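Fructose transport system repressor FruR (Pseudomonas putida, PDB 3O75) probably acts as a DNA-binding transcriptional regulator of the LacI family, and here holds fructose 1-phosphate in the cleft of its sugar-binding domain. Local coordinates at residues A[85-90]-A[97-102]; A[231-236]-A[259-264]; A[7-12]-A[19-24]; A[36-41]-A[52-57]. All coordinates share one frame; numbering follows the deposited sequence.

Interaction 1. Residues A[85-90]-A[97-102]; sequences VIAIDR and FCSVIS. With F1X (1-O-phosphono-beta-D-fructofuranose), chain C.
The F97 ring meets V85 at a slant, neither squarely on a face nor at an edge, its CE2 4.0 Å from V85 CB. At the other end of the contact the flat group is the R90 guanidinium, which has D89 OD2 and sugar O4 in its plane at the edge. R90 NE sends a nearly straight bond to F1X O4 (3.1 Å, 175°) and forms a salt bridge to D89 OD2, while D89 OD2 itself accepts from F1X O4 at 2.5 Å. The other carboxylate oxygen, D89 OD1, takes the hydroxyl F1X O3 at 2.8 Å. CG of D89 stands anti to the backbone N (chi1 -167°), which swings the carboxylate out to the sugar. R90 NH1 is held by D42 OD1 and S66 O, so the guanidinium has protein partners as well as the sugar.

Strands 85-88 and 98-102 are parallel neighbours, 12° apart in direction, in the type I periplasmic-binding-protein fold of LacI repressors, where ligands sit at the carboxyl ends of such strands. They are joined here by a loop without helix. Three backbone bonds alternate between them: A87 N to C98 O, V100 N to A87 O, and D89 N to V100 O at 2.8 Å. I86, I88 and V100 lie on one face, and helix 234-251 covers the two isoleucines. On the other, A87 CB is pressed against S99 CB at 3.5 Å, while S99 OG bonds to L92 N. One water joins D89 OD1, S102 OG and F1X O3; a second takes D89 O at 2.7 Å.

Interaction 2. Residues A[231-236]-A[259-264]; sequences AQQHGQ and HAVGRT. With F1X (1-O-phosphono-beta-D-fructofuranose), chain C.
Q232 and R263 run side by side in the same direction and hold the phosphate of the sugar by two of its oxygens. Q232 NE2 donates to F1X O2P at 2.9 Å, while R263 sends both NH1 (3.0 Å) and NH2 (3.2 Å) to F1X O1P, which lies near the guanidinium plane, at its edge. Above one face of that guanidinium, over its centre, sits the aliphatic part of the glutamine, with Q232 CG 3.3 Å from R263 CZ; the amide plane is turned 37° from the guanidinium. The extended chain of Q232 (chi2 -176°) lets CG cover the arginine while NE2 reaches on to the phosphate.

A second shell fixes these two. R263 NH1 also bonds to M230 O, and R263 N to D103 OD1. The H234 ring has Q232 CB over one face, and its NE2 bonds to S16 OG, another ligand contact. Next door, A231 and T264 form an antiparallel hydrogen-bonded pair, with T264 N to A231 O at 2.6 Å. Q233, at the N-cap position, turns its amide to donate NE2 to G262 O (2.8 Å, 163°) and lays CB 3.8 Å from V261 CG1. Cut back to an alanine, Q233 would probably leave G262 O without its side-chain donor and the turn after V261 less firmly held.

As in other LacI-type domains, chain segments crossing between the two subdomains form the hinge, and both of these segments are consistent with that role. Residues 231-236 lead from strand 227-231 into helix 234-251, whose I237 touches V261, while strand 257-266 bonds along strand 98-102.

Interaction 3. Residues A[7-12]-A[19-24]; sequences FILPDL and RIAKQL
The helical bond from L24 N to I20 O, at 2.7 Å, joins two of the three helix residues that enclose the F7 ring. L24 comes over one face: its CD2 is 4.1 Å from the ring centroid and 19° off the normal, a CH-pi contact displaced toward the rim. The opposite face is covered from within the strand, by L9 CB. In the plane of the ring, at its edge, stands A21 CB, 3.9 Å from F7 CD2; I20 closes in obliquely, with CG2 4.2 Å from F7 CE2. F7 extends its ring off the strand because CG is anti to the backbone N (chi1 -176°), and this brings the CD2-CE2 edge up to A21, with L24 over a face. L9 adds a lighter touch, CD2 to A21 CB at 4.1 Å.

Strand 7-9 and helix 19-24 run almost antiparallel (171°), their axes 10.3 Å apart, as expected of the first half of a beta-alpha-beta crossover: strand 4-9, helix 15-30, then strand 34-39 beside the first. The contact is wholly apolar and buried between sheet and helix. F63 of strand 61-64 touches both F7 and L24, and I37 of strand 34-39 reaches L9 and A21. Further round the helix the surface faces the second subunit: K22 NZ pairs with D11 OD1 of the second subunit in an intersubunit salt bridge, and D11 OD1 of this chain does the same with K22 NZ of the second subunit. A21 also packs on L12 of the second subunit.

Interaction 4. Residues A[36-41]-A[52-57]; sequences LIASSD and QLFRAR
Strand 36-39 and helix 52-56 run nearly antiparallel, at 166° with their axes 10.9 Å apart, and L36 and F54 have the closest CA atoms. F54 carries most of the contact, pointing its ring edge at the strand. L36 O lies near the ring plane, 3.4 Å from F54 CE2, and A38 CB is also at the edge, 3.7 Å from F54 CE1. On the same rim F54 CE2 meets L36 CB at 4.1 Å, so the outer end of the ring spans the backbone between the two side chains. With CG anti to its own carbonyl carbon (chi1 -78°), the ring leans off the helix toward the sheet.

Helix 44-56 follows strand 34-39 in the alternating beta-alpha order of the fold and covers the face of the sheet that bears A38 and I8, both touched by F54. A leucine in place of F54 would probably leave a gap beside A38 and lose the flat edge lying against L36 O. One turn on, R57 crosses L36 at about a right angle, its CG 4.2 Å from L36 CD1, while L53 CD1 sits over the centre of one guanidinium face of R57. I37 turns the other way, and its backbone bonds to the second subunit, as befits the outermost strand of the chain's sheet. L36 packs on F54 of the second subunit, and D41 OD1 bonds to Q26 NE2 of that chain.

Interactions 1 and 2 share the bound sugar phosphate: 85-90 takes the sugar hydroxyls, 231-236 with 259-264 takes the phosphate. Their centres are 12 Å apart, and strand 98-102 joins strand 257-266 where I101 O lies 2.7 Å from V261 N. Interaction 3 lies close to this pocket, the I20 side chain about 7 Å from the sugar phosphate, with I88 CD1 of interaction 1 resting 4.0 Å from its L24 CD2 and Q232 OE1 of interaction 2 lying 3.8 Å from its I20 CD1. Interactions 3 and 4 adjoin through strands 4-9 and 34-39, with L9 O 2.9 Å from S40 N, and both face the second subunit. Interaction 4 is about 25 Å from interaction 2 between centres.

Interaction 1. Residues A[85-90]-A[97-102]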
# COMPACT_ATOMS: atom_id res chain seq x y z
N VAL A 85 -22.66 -9.79 -6.03
CA VAL A 85 -21.92 -9.00 -5.06
C VAL A 85 -21.23 -9.92 -4.07
O VAL A 85 -21.84 -10.86 -3.56
CB VAL A 85 -22.86 -8.05 -4.28
CG1 VAL A 85 -22.10 -7.36 -3.15
CG2 VAL A 85 -23.49 -7.03 -5.21
N ILE A 86 -19.96 -9.66 -3.80
CA ILE A 86 -19.17 -10.53 -2.93
C ILE A 86 -18.44 -9.77 -1.83
O ILE A 86 -17.54 -8.98 -2.09
CB ILE A 86 -18.15 -11.34 -3.74
CG1 ILE A 86 -18.87 -12.36 -4.61
CG2 ILE A 86 -17.15 -12.02 -2.82
CD1 ILE A 86 -17.94 -13.34 -5.26
N ALA A 87 -18.83 -10.05 -0.59
CA ALA A 87 -18.23 -9.37 0.55
C ALA A 87 -16.83 -9.87 0.85
O ALA A 87 -16.54 -11.06 0.76
CB ALA A 87 -19.11 -9.50 1.78
N ILE A 88 -15.96 -8.93 1.21
CA ILE A 88 -14.62 -9.25 1.66
C ILE A 88 -14.36 -8.48 2.95
O ILE A 88 -14.77 -7.33 3.08
CB ILE A 88 -13.56 -8.88 0.61
CG1 ILE A 88 -13.70 -9.75 -0.64
CG2 ILE A 88 -12.16 -9.00 1.19
CD1 ILE A 88 -12.62 -9.52 -1.69
N ASP A 89 -13.69 -9.13 3.89
CA ASP A 89 -13.35 -8.52 5.17
C ASP A 89 -14.57 -8.24 6.05
O ASP A 89 -14.75 -8.89 7.07
CB ASP A 89 -12.51 -7.26 4.96
CG ASP A 89 -11.87 -6.77 6.25
OD1 ASP A 89 -10.63 -6.93 6.39
OD2 ASP A 89 -12.60 -6.24 7.11
N ARG A 90 -15.40 -7.27 5.66
CA ARG A 90 -16.65 -7.02 6.38
C ARG A 90 -17.80 -7.83 5.79
O ARG A 90 -18.15 -7.66 4.62
CB ARG A 90 -17.02 -5.53 6.41
CG ARG A 90 -16.04 -4.64 7.16
CD ARG A 90 -15.02 -4.04 6.20
NE ARG A 90 -14.18 -3.03 6.84
CZ ARG A 90 -14.46 -1.73 6.85
NH1 ARG A 90 -15.56 -1.28 6.27
NH2 ARG A 90 -13.63 -0.88 7.44
N PHE A 97 -26.10 -12.78 1.06
CA PHE A 97 -24.81 -12.60 0.41
C PHE A 97 -23.77 -13.66 0.74
O PHE A 97 -23.93 -14.46 1.66
CB PHE A 97 -24.24 -11.21 0.71
CG PHE A 97 -25.08 -10.09 0.19
CD1 PHE A 97 -25.98 -9.43 1.02
CD2 PHE A 97 -25.00 -9.71 -1.14
CE1 PHE A 97 -26.76 -8.40 0.53
CE2 PHE A 97 -25.78 -8.68 -1.63
CZ PHE A 97 -26.66 -8.03 -0.80
N CYS A 98 -22.69 -13.65 -0.04
CA CYS A 98 -21.58 -14.56 0.14
C CYS A 98 -20.33 -13.76 0.54
O CYS A 98 -19.84 -12.95 -0.24
CB CYS A 98 -21.33 -15.32 -1.17
SG CYS A 98 -20.04 -16.58 -1.09
N SER A 99 -19.83 -13.99 1.75
CA SER A 99 -18.75 -13.17 2.30
C SER A 99 -17.48 -13.96 2.59
O SER A 99 -17.54 -15.13 3.00
CB SER A 99 -19.21 -12.47 3.58
OG SER A 99 -20.46 -11.83 3.40
N VAL A 100 -16.33 -13.33 2.38
CA VAL A 100 -15.05 -13.90 2.76
C VAL A 100 -14.39 -13.03 3.82
O VAL A 100 -14.08 -11.87 3.58
CB VAL A 100 -14.11 -14.01 1.55
CG1 VAL A 100 -12.80 -14.70 1.95
CG2 VAL A 100 -14.78 -14.75 0.41
N ILE A 101 -14.18 -13.60 5.01
CA ILE A 101 -13.70 -12.82 6.15
C ILE A 101 -12.71 -13.62 6.99
O ILE A 101 -12.51 -14.81 6.76
CB ILE A 101 -14.88 -12.38 7.05
CG1 ILE A 101 -15.54 -13.60 7.69
CG2 ILE A 101 -15.92 -11.60 6.24
CD1 ILE A 101 -16.80 -13.27 8.48
N SER A 102 -12.09 -12.96 7.96
CA SER A 102 -11.19 -13.63 8.91
C SER A 102 -11.94 -14.08 10.15
O SER A 102 -13.09 -13.69 10.38
CB SER A 102 -10.05 -12.69 9.32
OG SER A 102 -9.27 -12.30 8.19
C1 F1X C . -6.87 -4.79 7.80
O1 F1X C . -5.64 -4.45 8.43
P1 F1X C . -4.82 -5.60 9.20
C2 F1X C . -8.02 -4.29 8.66
O2 F1X C . -7.73 -4.53 10.05
C3 F1X C . -9.31 -4.99 8.28
O3 F1X C . -9.44 -6.27 8.89
C4 F1X C . -10.34 -3.99 8.77
O4 F1X C . -11.64 -4.16 8.20
C5 F1X C . -9.66 -2.73 8.26
O5 F1X C . -8.26 -2.90 8.48
C6 F1X C . -10.24 -1.51 8.93
O6 F1X C . -11.32 -1.13 8.09
O1P F1X C . -5.77 -6.09 10.26
O2P F1X C . -4.50 -6.61 8.14
O3P F1X C . -3.63 -4.86 9.76
O HOH W 1 -9.84 -9.37 8.09
O HOH W 2 -12.69 -9.72 8.56

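Interaction 2. Residues A[231-236]-A[259-264]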
# COMPACT_ATOMS: atom_id res chain seq x y z
N ALA A 231 -1.71 -12.03 11.27
CA ALA A 231 -1.71 -11.61 9.88
C ALA A 231 -2.81 -12.30 9.08
O ALA A 231 -3.06 -13.48 9.25
CB ALA A 231 -0.35 -11.87 9.26
N GLN A 232 -3.46 -11.55 8.19
CA GLN A 232 -4.44 -12.12 7.28
C GLN A 232 -3.75 -13.05 6.30
O GLN A 232 -2.57 -12.87 5.99
CB GLN A 232 -5.14 -11.04 6.47
CG GLN A 232 -6.03 -10.09 7.24
CD GLN A 232 -6.75 -9.12 6.31
OE1 GLN A 232 -7.41 -9.54 5.36
NE2 GLN A 232 -6.60 -7.83 6.57
N GLN A 233 -4.49 -14.02 5.79
CA GLN A 233 -4.04 -14.78 4.64
C GLN A 233 -4.60 -14.10 3.39
O GLN A 233 -5.56 -14.57 2.78
CB GLN A 233 -4.51 -16.24 4.73
CG GLN A 233 -4.06 -16.94 6.01
CD GLN A 233 -4.26 -18.44 5.97
OE1 GLN A 233 -3.79 -19.11 5.05
NE2 GLN A 233 -4.96 -18.97 6.96
N HIS A 234 -3.98 -12.98 3.01
CA HIS A 234 -4.49 -12.15 1.93
C HIS A 234 -4.70 -12.95 0.66
O HIS A 234 -5.72 -12.80 -0.01
CB HIS A 234 -3.53 -10.99 1.63
CG HIS A 234 -3.22 -10.14 2.82
ND1 HIS A 234 -2.20 -10.44 3.70
CD2 HIS A 234 -3.78 -9.00 3.27
CE1 HIS A 234 -2.15 -9.52 4.65
NE2 HIS A 234 -3.10 -8.63 4.41
N GLY A 235 -3.72 -13.79 0.32
CA GLY A 235 -3.79 -14.60 -0.88
C GLY A 235 -4.93 -15.61 -0.87
O GLY A 235 -5.61 -15.80 -1.88
N GLN A 236 -5.14 -16.25 0.27
CA GLN A 236 -6.23 -17.21 0.39
C GLN A 236 -7.58 -16.50 0.34
O GLN A 236 -8.52 -16.98 -0.30
CB GLN A 236 -6.10 -18.02 1.68
CG GLN A 236 -7.17 -19.08 1.85
CD GLN A 236 -7.30 -19.98 0.63
OE1 GLN A 236 -6.35 -20.65 0.24
NE2 GLN A 236 -8.48 -19.99 0.03
N HIS A 259 -17.57 -17.56 4.46
CA HIS A 259 -16.37 -18.37 4.38
C HIS A 259 -15.27 -17.71 5.19
O HIS A 259 -14.71 -16.69 4.78
CB HIS A 259 -15.94 -18.55 2.92
CG HIS A 259 -17.02 -19.08 2.03
ND1 HIS A 259 -17.24 -20.43 1.85
CD2 HIS A 259 -17.95 -18.45 1.28
CE1 HIS A 259 -18.25 -20.61 1.03
NE2 HIS A 259 -18.70 -19.42 0.66
N ALA A 260 -14.96 -18.28 6.35
CA ALA A 260 -13.95 -17.71 7.24
C ALA A 260 -12.55 -18.19 6.88
O ALA A 260 -12.35 -19.35 6.52
CB ALA A 260 -14.28 -18.03 8.69
N VAL A 261 -11.58 -17.29 6.99
CA VAL A 261 -10.18 -17.63 6.77
C VAL A 261 -9.38 -17.20 7.98
O VAL A 261 -9.31 -16.01 8.30
CB VAL A 261 -9.61 -16.96 5.51
CG1 VAL A 261 -8.13 -17.26 5.38
CG2 VAL A 261 -10.35 -17.42 4.27
N GLY A 262 -8.77 -18.16 8.67
CA GLY A 262 -8.02 -17.89 9.88
C GLY A 262 -6.83 -16.99 9.65
O GLY A 262 -6.19 -17.04 8.59
N ARG A 263 -6.52 -16.15 10.63
CA ARG A 263 -5.32 -15.34 10.58
C ARG A 263 -4.10 -16.14 11.03
O ARG A 263 -4.21 -17.07 11.83
CB ARG A 263 -5.48 -14.07 11.42
CG ARG A 263 -6.54 -13.11 10.89
CD ARG A 263 -6.27 -11.69 11.35
NE ARG A 263 -7.12 -10.71 10.69
CZ ARG A 263 -6.75 -9.46 10.42
NH1 ARG A 263 -5.54 -9.03 10.75
NH2 ARG A 263 -7.59 -8.63 9.81
N THR A 264 -2.93 -15.80 10.51
CA THR A 264 -1.69 -16.45 10.90
C THR A 264 -1.11 -15.78 12.14
O THR A 264 -0.88 -14.57 12.15
CB THR A 264 -0.65 -16.42 9.76
OG1 THR A 264 -1.23 -16.97 8.58
CG2 THR A 264 0.59 -17.22 10.13
C1 F1X C . -6.87 -4.79 7.80
O1 F1X C . -5.64 -4.45 8.43
P1 F1X C . -4.82 -5.60 9.20
C2 F1X C . -8.02 -4.29 8.66
O2 F1X C . -7.73 -4.53 10.05
C3 F1X C . -9.31 -4.99 8.28
O3 F1X C . -9.44 -6.27 8.89
C4 F1X C . -10.34 -3.99 8.77
O4 F1X C . -11.64 -4.16 8.20
C5 F1X C . -9.66 -2.73 8.26
O5 F1X C . -8.26 -2.90 8.48
C6 F1X C . -10.24 -1.51 8.93
O6 F1X C . -11.32 -1.13 8.09
O1P F1X C . -5.77 -6.09 10.26
O2P F1X C . -4.50 -6.61 8.14
O3P F1X C . -3.63 -4.86 9.76
O HOH W 3 -7.03 -14.45 7.10

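Interaction 3. Residues A[7-12]-A[19-24]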
# COMPACT_ATOMS: atom_id res chain seq x y z
N PHE A 7 -13.83 -3.66 -7.47
CA PHE A 7 -13.49 -3.85 -6.07
C PHE A 7 -13.57 -2.53 -5.31
O PHE A 7 -12.75 -1.63 -5.51
CB PHE A 7 -12.09 -4.45 -5.92
CG PHE A 7 -11.70 -4.76 -4.50
CD1 PHE A 7 -12.68 -4.98 -3.53
CD2 PHE A 7 -10.37 -4.86 -4.13
CE1 PHE A 7 -12.33 -5.27 -2.22
CE2 PHE A 7 -10.02 -5.14 -2.81
CZ PHE A 7 -11.00 -5.35 -1.86
N ILE A 8 -14.57 -2.42 -4.44
CA ILE A 8 -14.68 -1.29 -3.53
C ILE A 8 -13.98 -1.62 -2.22
O ILE A 8 -14.39 -2.55 -1.51
CB ILE A 8 -16.14 -0.93 -3.25
CG1 ILE A 8 -16.85 -0.54 -4.55
CG2 ILE A 8 -16.22 0.21 -2.24
CD1 ILE A 8 -18.32 -0.18 -4.36
N LEU A 9 -12.94 -0.87 -1.90
CA LEU A 9 -12.21 -1.03 -0.65
C LEU A 9 -12.21 0.29 0.12
O LEU A 9 -12.40 1.35 -0.48
CB LEU A 9 -10.78 -1.51 -0.92
CG LEU A 9 -9.93 -0.72 -1.92
CD1 LEU A 9 -9.33 0.52 -1.26
CD2 LEU A 9 -8.83 -1.59 -2.49
N PRO A 10 -12.03 0.22 1.44
CA PRO A 10 -12.11 1.39 2.33
C PRO A 10 -10.88 2.31 2.30
O PRO A 10 -11.04 3.52 2.44
CB PRO A 10 -12.24 0.76 3.73
CG PRO A 10 -12.54 -0.68 3.50
CD PRO A 10 -11.90 -1.03 2.20
N ASP A 11 -9.68 1.76 2.16
CA ASP A 11 -8.46 2.56 2.32
C ASP A 11 -7.29 2.04 1.48
O ASP A 11 -6.74 0.97 1.74
CB ASP A 11 -8.06 2.60 3.80
CG ASP A 11 -6.91 3.57 4.07
OD1 ASP A 11 -6.50 4.30 3.14
OD2 ASP A 11 -6.41 3.59 5.21
N LEU A 12 -6.92 2.84 0.48
CA LEU A 12 -5.82 2.52 -0.42
C LEU A 12 -4.49 2.48 0.32
O LEU A 12 -3.57 1.77 -0.09
CB LEU A 12 -5.76 3.54 -1.55
CG LEU A 12 -6.91 3.48 -2.56
CD1 LEU A 12 -7.09 4.80 -3.31
CD2 LEU A 12 -6.71 2.33 -3.52
N ARG A 19 -2.93 -5.22 -0.72
CA ARG A 19 -2.49 -6.60 -0.88
C ARG A 19 -3.58 -7.47 -1.48
O ARG A 19 -3.35 -8.23 -2.42
CB ARG A 19 -2.10 -7.15 0.49
CG ARG A 19 -0.72 -7.73 0.55
CD ARG A 19 -0.72 -9.20 0.23
NE ARG A 19 0.13 -9.92 1.16
CZ ARG A 19 1.45 -10.04 1.02
NH1 ARG A 19 2.07 -9.51 -0.02
NH2 ARG A 19 2.15 -10.71 1.93
N ILE A 20 -4.78 -7.38 -0.92
CA ILE A 20 -5.90 -8.16 -1.43
C ILE A 20 -6.21 -7.77 -2.87
O ILE A 20 -6.41 -8.63 -3.72
CB ILE A 20 -7.14 -7.99 -0.55
CG1 ILE A 20 -6.90 -8.63 0.82
CG2 ILE A 20 -8.37 -8.61 -1.22
CD1 ILE A 20 -7.99 -8.36 1.84
N ALA A 21 -6.24 -6.46 -3.13
CA ALA A 21 -6.54 -5.95 -4.46
C ALA A 21 -5.56 -6.48 -5.50
O ALA A 21 -5.96 -6.86 -6.60
CB ALA A 21 -6.54 -4.43 -4.45
N LYS A 22 -4.28 -6.49 -5.16
CA LYS A 22 -3.24 -6.98 -6.05
C LYS A 22 -3.39 -8.48 -6.28
O LYS A 22 -3.30 -8.96 -7.41
CB LYS A 22 -1.85 -6.68 -5.48
CG LYS A 22 -0.70 -7.23 -6.30
CD LYS A 22 0.60 -6.52 -5.94
CE LYS A 22 1.74 -6.93 -6.86
NZ LYS A 22 3.03 -6.29 -6.47
N GLN A 23 -3.64 -9.21 -5.20
CA GLN A 23 -3.86 -10.65 -5.29
C GLN A 23 -5.06 -10.91 -6.18
O GLN A 23 -5.00 -11.73 -7.10
CB GLN A 23 -4.12 -11.22 -3.90
CG GLN A 23 -3.26 -12.41 -3.55
CD GLN A 23 -1.85 -12.02 -3.16
OE1 GLN A 23 -1.29 -12.57 -2.21
NE2 GLN A 23 -1.28 -11.07 -3.87
N LEU A 24 -6.14 -10.19 -5.91
CA LEU A 24 -7.36 -10.27 -6.70
C LEU A 24 -7.06 -10.02 -8.17
O LEU A 24 -7.55 -10.73 -9.06
CB LEU A 24 -8.36 -9.23 -6.19
CG LEU A 24 -9.77 -9.66 -5.81
CD1 LEU A 24 -9.81 -11.08 -5.26
CD2 LEU A 24 -10.35 -8.66 -4.82

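Interaction 4. Residues A[36-41]-A[52-57]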
# COMPACT_ATOMS: atom_id res chain seq x y z
N LEU A 36 -10.99 -3.34 -11.82
CA LEU A 36 -11.06 -1.91 -11.54
C LEU A 36 -11.30 -1.67 -10.05
O LEU A 36 -12.24 -2.21 -9.46
CB LEU A 36 -12.19 -1.27 -12.34
CG LEU A 36 -11.97 -1.19 -13.85
CD1 LEU A 36 -13.16 -0.52 -14.51
CD2 LEU A 36 -10.70 -0.42 -14.14
N ILE A 37 -10.45 -0.84 -9.45
CA ILE A 37 -10.47 -0.62 -8.01
C ILE A 37 -10.90 0.81 -7.68
O ILE A 37 -10.56 1.74 -8.40
CB ILE A 37 -9.08 -0.88 -7.43
CG1 ILE A 37 -8.63 -2.31 -7.74
CG2 ILE A 37 -9.06 -0.61 -5.94
CD1 ILE A 37 -7.14 -2.50 -7.66
N ALA A 38 -11.65 0.97 -6.60
CA ALA A 38 -12.05 2.29 -6.14
C ALA A 38 -12.16 2.31 -4.63
O ALA A 38 -12.49 1.30 -4.02
CB ALA A 38 -13.36 2.71 -6.78
N SER A 39 -11.89 3.46 -4.02
CA SER A 39 -11.87 3.60 -2.57
C SER A 39 -13.06 4.39 -2.03
O SER A 39 -13.53 5.33 -2.66
CB SER A 39 -10.57 4.26 -2.12
OG SER A 39 -10.63 4.62 -0.75
N SER A 40 -13.53 4.00 -0.85
CA SER A 40 -14.69 4.65 -0.23
C SER A 40 -14.29 5.55 0.93
O SER A 40 -15.10 6.35 1.41
CB SER A 40 -15.69 3.60 0.27
OG SER A 40 -15.17 2.89 1.39
N ASP A 41 -13.05 5.42 1.40
CA ASP A 41 -12.58 6.11 2.60
C ASP A 41 -13.44 5.80 3.82
O ASP A 41 -13.45 6.55 4.80
CB ASP A 41 -12.48 7.63 2.38
CG ASP A 41 -11.34 8.00 1.45
OD1 ASP A 41 -10.62 8.99 1.73
OD2 ASP A 41 -11.15 7.30 0.44
N GLN A 52 -23.18 3.19 -7.76
CA GLN A 52 -23.73 3.64 -9.03
C GLN A 52 -22.73 3.48 -10.16
O GLN A 52 -23.09 3.15 -11.29
CB GLN A 52 -24.17 5.10 -8.93
CG GLN A 52 -25.03 5.39 -7.70
CD GLN A 52 -25.09 6.87 -7.37
OE1 GLN A 52 -24.96 7.73 -8.25
NE2 GLN A 52 -25.29 7.18 -6.09
N LEU A 53 -21.45 3.72 -9.85
CA LEU A 53 -20.41 3.67 -10.86
C LEU A 53 -20.20 2.26 -11.42
O LEU A 53 -20.24 2.05 -12.63
CB LEU A 53 -19.09 4.22 -10.31
CG LEU A 53 -17.96 4.44 -11.32
CD1 LEU A 53 -18.47 5.19 -12.54
CD2 LEU A 53 -16.80 5.18 -10.69
N PHE A 54 -19.97 1.29 -10.53
CA PHE A 54 -19.64 -0.06 -10.97
C PHE A 54 -20.77 -0.77 -11.70
O PHE A 54 -20.53 -1.70 -12.47
CB PHE A 54 -19.13 -0.91 -9.80
CG PHE A 54 -17.71 -0.61 -9.42
CD1 PHE A 54 -17.41 0.20 -8.34
CD2 PHE A 54 -16.66 -1.13 -10.16
CE1 PHE A 54 -16.09 0.48 -8.00
CE2 PHE A 54 -15.35 -0.86 -9.84
CZ PHE A 54 -15.06 -0.05 -8.75
N ARG A 55 -22.01 -0.33 -11.47
CA ARG A 55 -23.15 -0.88 -12.20
C ARG A 55 -23.28 -0.23 -13.58
O ARG A 55 -23.73 -0.87 -14.53
CB ARG A 55 -24.43 -0.71 -11.39
CG ARG A 55 -24.82 0.73 -11.11
CD ARG A 55 -25.52 0.86 -9.77
NE ARG A 55 -26.26 2.11 -9.66
CZ ARG A 55 -27.55 2.23 -9.93
NH1 ARG A 55 -28.25 1.17 -10.32
NH2 ARG A 55 -28.15 3.40 -9.80
N ALA A 56 -22.90 1.04 -13.68
CA ALA A 56 -22.88 1.73 -14.96
C ALA A 56 -21.76 1.16 -15.82
O ALA A 56 -21.93 0.95 -17.02
CB ALA A 56 -22.68 3.22 -14.75
N ARG A 57 -20.61 0.92 -15.20
CA ARG A 57 -19.51 0.24 -15.85
C ARG A 57 -19.95 -1.18 -16.19
O ARG A 57 -19.28 -1.89 -16.95
CB ARG A 57 -18.29 0.20 -14.93
CG ARG A 57 -17.02 0.80 -15.50
CD ARG A 57 -16.94 2.31 -15.25
NE ARG A 57 -18.11 3.04 -15.72
CZ ARG A 57 -18.10 4.31 -16.11
NH1 ARG A 57 -16.96 5.00 -16.10
NH2 ARG A 57 -19.22 4.89 -16.52